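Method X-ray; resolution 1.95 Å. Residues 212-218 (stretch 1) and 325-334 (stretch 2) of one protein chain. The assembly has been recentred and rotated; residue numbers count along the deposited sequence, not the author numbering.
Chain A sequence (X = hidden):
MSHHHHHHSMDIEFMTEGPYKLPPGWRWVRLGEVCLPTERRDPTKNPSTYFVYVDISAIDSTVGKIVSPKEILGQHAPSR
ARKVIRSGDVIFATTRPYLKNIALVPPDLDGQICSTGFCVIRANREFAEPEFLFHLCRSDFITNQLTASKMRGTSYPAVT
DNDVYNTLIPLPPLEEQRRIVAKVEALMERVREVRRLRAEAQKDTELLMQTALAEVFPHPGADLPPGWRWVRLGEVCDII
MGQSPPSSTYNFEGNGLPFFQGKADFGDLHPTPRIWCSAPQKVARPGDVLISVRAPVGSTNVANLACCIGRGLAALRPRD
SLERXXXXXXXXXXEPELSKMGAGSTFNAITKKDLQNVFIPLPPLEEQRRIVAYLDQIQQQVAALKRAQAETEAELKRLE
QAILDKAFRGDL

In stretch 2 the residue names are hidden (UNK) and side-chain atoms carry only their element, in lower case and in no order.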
# COMPACT_ATOMS: atom_id res chain seq x y z
N ALA A 212 19.10 -10.63 15.68
CA ALA A 212 20.47 -10.11 15.57
C ALA A 212 20.77 -9.09 16.68
O ALA A 212 21.85 -9.10 17.25
CB ALA A 212 20.71 -9.50 14.18
N LEU A 213 19.82 -8.21 16.98
CA LEU A 213 20.05 -7.17 17.97
C LEU A 213 20.18 -7.82 19.35
O LEU A 213 21.06 -7.47 20.13
CB LEU A 213 18.92 -6.15 17.97
CG LEU A 213 18.80 -5.26 16.70
CD1 LEU A 213 17.45 -4.56 16.68
CD2 LEU A 213 19.90 -4.22 16.68
N ALA A 214 19.29 -8.77 19.65
CA ALA A 214 19.30 -9.52 20.92
C ALA A 214 20.63 -10.22 21.18
O ALA A 214 21.08 -10.36 22.31
CB ALA A 214 18.16 -10.53 20.98
N GLU A 215 21.26 -10.68 20.11
CA GLU A 215 22.53 -11.38 20.25
C GLU A 215 23.68 -10.41 20.55
O GLU A 215 24.51 -10.67 21.43
CB GLU A 215 22.80 -12.15 18.96
CG GLU A 215 24.04 -12.97 18.95
CD GLU A 215 23.94 -14.06 17.92
OE1 GLU A 215 22.98 -14.03 17.12
OE2 GLU A 215 24.81 -14.96 17.91
N VAL A 216 23.72 -9.28 19.85
CA VAL A 216 24.85 -8.37 20.03
C VAL A 216 24.66 -7.49 21.26
O VAL A 216 25.63 -6.92 21.78
CB VAL A 216 25.12 -7.48 18.79
CG1 VAL A 216 25.43 -8.33 17.57
CG2 VAL A 216 23.94 -6.57 18.53
N PHE A 217 23.41 -7.34 21.68
CA PHE A 217 23.07 -6.50 22.83
C PHE A 217 22.48 -7.36 23.93
O PHE A 217 21.26 -7.51 24.04
CB PHE A 217 22.08 -5.41 22.42
CG PHE A 217 22.61 -4.48 21.37
CD1 PHE A 217 23.89 -3.96 21.45
CD2 PHE A 217 21.82 -4.12 20.28
CE1 PHE A 217 24.37 -3.11 20.48
CE2 PHE A 217 22.30 -3.27 19.31
CZ PHE A 217 23.58 -2.76 19.41
N PRO A 218 23.36 -7.93 24.75
CA PRO A 218 22.94 -8.87 25.81
C PRO A 218 22.71 -8.00 27.06
O PRO A 218 23.02 -6.82 27.05
CB PRO A 218 24.14 -9.79 26.04
CG PRO A 218 25.21 -9.39 25.09
CD PRO A 218 24.78 -8.18 24.33
N UNK A 325 26.89 4.90 15.04
CA UNK A 325 25.85 3.96 14.66
C UNK A 325 25.71 2.75 15.58
O UNK A 325 24.63 2.15 15.65
c UNK A 325 25.66 4.75 12.28
c UNK A 325 24.07 6.42 11.53
c UNK A 325 26.27 6.34 10.58
c UNK A 325 26.00 3.59 13.19
c UNK A 325 24.40 5.33 12.35
c UNK A 325 26.59 5.27 11.40
c UNK A 325 25.00 6.92 10.65
N UNK A 326 26.77 2.42 16.31
CA UNK A 326 26.66 1.38 17.37
C UNK A 326 25.72 1.89 18.46
O UNK A 326 24.78 1.19 18.89
c UNK A 326 27.91 -1.43 18.81
n UNK A 326 28.25 -1.08 21.02
c UNK A 326 28.05 1.07 17.96
c UNK A 326 27.73 -4.21 19.11
c UNK A 326 27.94 -3.45 20.24
c UNK A 326 28.05 -2.07 20.08
c UNK A 326 28.27 0.15 20.38
c UNK A 326 27.71 -2.23 17.67
c UNK A 326 27.61 -3.61 17.84
c UNK A 326 28.07 -0.02 19.02
N UNK A 327 25.97 3.12 18.89
CA UNK A 327 25.12 3.80 19.87
C UNK A 327 23.66 3.86 19.40
O UNK A 327 22.74 3.54 20.15
c UNK A 327 24.63 5.34 22.40
c UNK A 327 25.43 7.44 21.27
c UNK A 327 24.79 6.07 21.07
c UNK A 327 25.62 5.23 20.10
N UNK A 328 23.46 4.27 18.15
CA UNK A 328 22.11 4.41 17.61
C UNK A 328 21.34 3.09 17.61
O UNK A 328 20.18 3.04 18.01
c UNK A 328 20.87 5.55 15.66
c UNK A 328 22.18 4.96 16.17
c UNK A 328 20.41 6.64 16.60
c UNK A 328 21.03 6.12 14.23
N UNK A 329 21.96 2.02 17.12
CA UNK A 329 21.30 0.72 17.16
C UNK A 329 20.94 0.30 18.58
O UNK A 329 19.88 -0.28 18.82
c UNK A 329 20.55 -0.98 13.16
c UNK A 329 20.74 -0.87 14.54
c UNK A 329 21.60 -0.71 12.31
c UNK A 329 23.02 -0.23 14.17
o UNK A 329 21.42 -0.82 10.95
c UNK A 329 22.84 -0.35 12.80
c UNK A 329 21.98 -0.49 15.06
c UNK A 329 22.18 -0.36 16.54
N UNK A 330 21.85 0.58 19.52
CA UNK A 330 21.62 0.17 20.91
C UNK A 330 20.43 0.91 21.49
O UNK A 330 19.54 0.30 22.08
o UNK A 330 22.74 -1.84 26.94
c UNK A 330 22.96 0.64 24.27
c UNK A 330 22.86 0.45 21.75
c UNK A 330 22.93 0.08 25.54
c UNK A 330 22.62 -2.09 24.58
c UNK A 330 22.65 -1.52 23.30
c UNK A 330 22.77 -1.27 25.69
c UNK A 330 22.81 -0.16 23.14
N UNK A 331 20.40 2.23 21.30
CA UNK A 331 19.30 3.05 21.80
C UNK A 331 17.96 2.66 21.20
O UNK A 331 16.94 2.68 21.88
c UNK A 331 19.56 4.54 21.52
c UNK A 331 20.74 5.20 22.24
c UNK A 331 20.92 6.62 21.70
c UNK A 331 20.59 5.21 23.76
N UNK A 332 17.97 2.28 19.93
CA UNK A 332 16.76 1.84 19.25
C UNK A 332 16.29 0.54 19.87
O UNK A 332 15.13 0.43 20.25
c UNK A 332 16.98 1.70 17.74
n UNK A 332 15.41 0.42 16.22
c UNK A 332 14.23 0.56 15.64
c UNK A 332 14.65 2.38 16.80
n UNK A 332 13.75 1.75 15.98
c UNK A 332 15.71 1.55 16.96
N UNK A 333 17.19 -0.44 19.98
CA UNK A 333 16.91 -1.70 20.64
C UNK A 333 16.38 -1.52 22.07
O UNK A 333 15.55 -2.30 22.52
c UNK A 333 18.03 -6.09 23.12
c UNK A 333 18.17 -2.58 20.65
c UNK A 333 18.10 -3.81 21.52
c UNK A 333 17.22 -4.85 21.23
c UNK A 333 17.18 -5.99 22.03
o UNK A 333 18.02 -7.20 23.95
c UNK A 333 18.95 -3.95 22.61
c UNK A 333 18.91 -5.07 23.41
N UNK A 334 16.86 -0.50 22.77
CA UNK A 334 16.43 -0.23 24.14
C UNK A 334 15.16 0.62 24.23
O UNK A 334 14.75 0.99 25.32
c UNK A 334 19.60 0.77 26.27
c UNK A 334 18.85 -0.14 25.29
c UNK A 334 17.52 0.53 24.90
c UNK A 334 18.61 -1.52 25.87
O HOH W 1 21.73 -4.59 27.24

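Position 325 carries seven side-chain carbons: one carbon, then a ring of six. No oxygen is attached. The side chain is out of reach of stretch 1. It is Phe-325.

Position 326 has one carbon followed by fused five- and six-membered rings, with eight carbons and one nitrogen in the rings. The fused rings touch Phe-217 and Val-216. Only one side chain fits, and it is Trp-326. Its CA-to-CB bond points sideways, but the end of the side chain comes nearer to stretch 1. CZ2 of Trp-326 lies 3.6 Å from CE1 of Phe-217, whose edge is turned toward the indole face. CH2 of Trp-326 is 4.2 Å from CB of Val-216.

Position 327 has four carbons, forked at the second. Its CA-to-CB bond points away from stretch 1. A fork at the second carbon marks leucine, Leu-327.

Position 328 again has four carbons with the same fork. It is out of reach of stretch 1. It is Leu-328.

Position 329 shows one carbon, a six-carbon ring and one oxygen on the ring. The CA-to-CB bond points toward stretch 1, and the ring reaches Leu-213. The oxygen makes this Tyr-329 and not phenylalanine. Its CD2 packs 4.1 Å from CD2 of Leu-213, and its CB is 4.0 Å from CZ of Phe-217.

Position 330 has the same atoms: one carbon, a six-carbon ring and one oxygen. The ring approaches that of Phe-217. The residue is Tyr-330. Its CD1 is 3.3 Å from CD1 of Phe-217, with the tyrosine edge toward the phenylalanine face. Its CA lies over the Phe-217 ring, 4.1 Å from the centroid, in a CH-pi contact. One water donates hydrogen bonds from its O to both O of Pro-218, at 2.6 Å, and OH of Tyr-330, at 2.9 Å.

Position 331 has four carbons forked at the second, and its CA-to-CB bond points away. It is Leu-331.

Position 332 has one carbon and a five-membered ring of three carbons and two nitrogens. This is an imidazole, so the residue is His-332. It is exposed and makes no contact with stretch 1.

Position 333 has one carbon, a six-carbon ring and one oxygen. Its CA-to-CB bond points toward stretch 1, and the ring packs on Leu-213 and Phe-217. It is Tyr-333. CD1 of Tyr-333 is 3.9 Å from CB of Leu-213, and CE2 of Tyr-333 is 3.3 Å from CB of Phe-217.

Position 334 has four carbons forked at the second. It makes no contact with stretch 1. It is Leu-334, just past the helix.

The contact is mainly aromatic. Phe-217 follows the end of its helix, and its CA-to-CB bond points toward stretch 2. It meets Trp-326, Tyr-329, Tyr-330 and Tyr-333. Neighbours in this set are one to three residues apart, and the set spans two turns, so the helix brings all four to Phe-217. The helices cross at -108°. Leu-213, one turn before Phe-217, extends the apolar packing to Tyr-329 and Tyr-333.

Stretch 2, residues 325-334: FWLLYYLHYL
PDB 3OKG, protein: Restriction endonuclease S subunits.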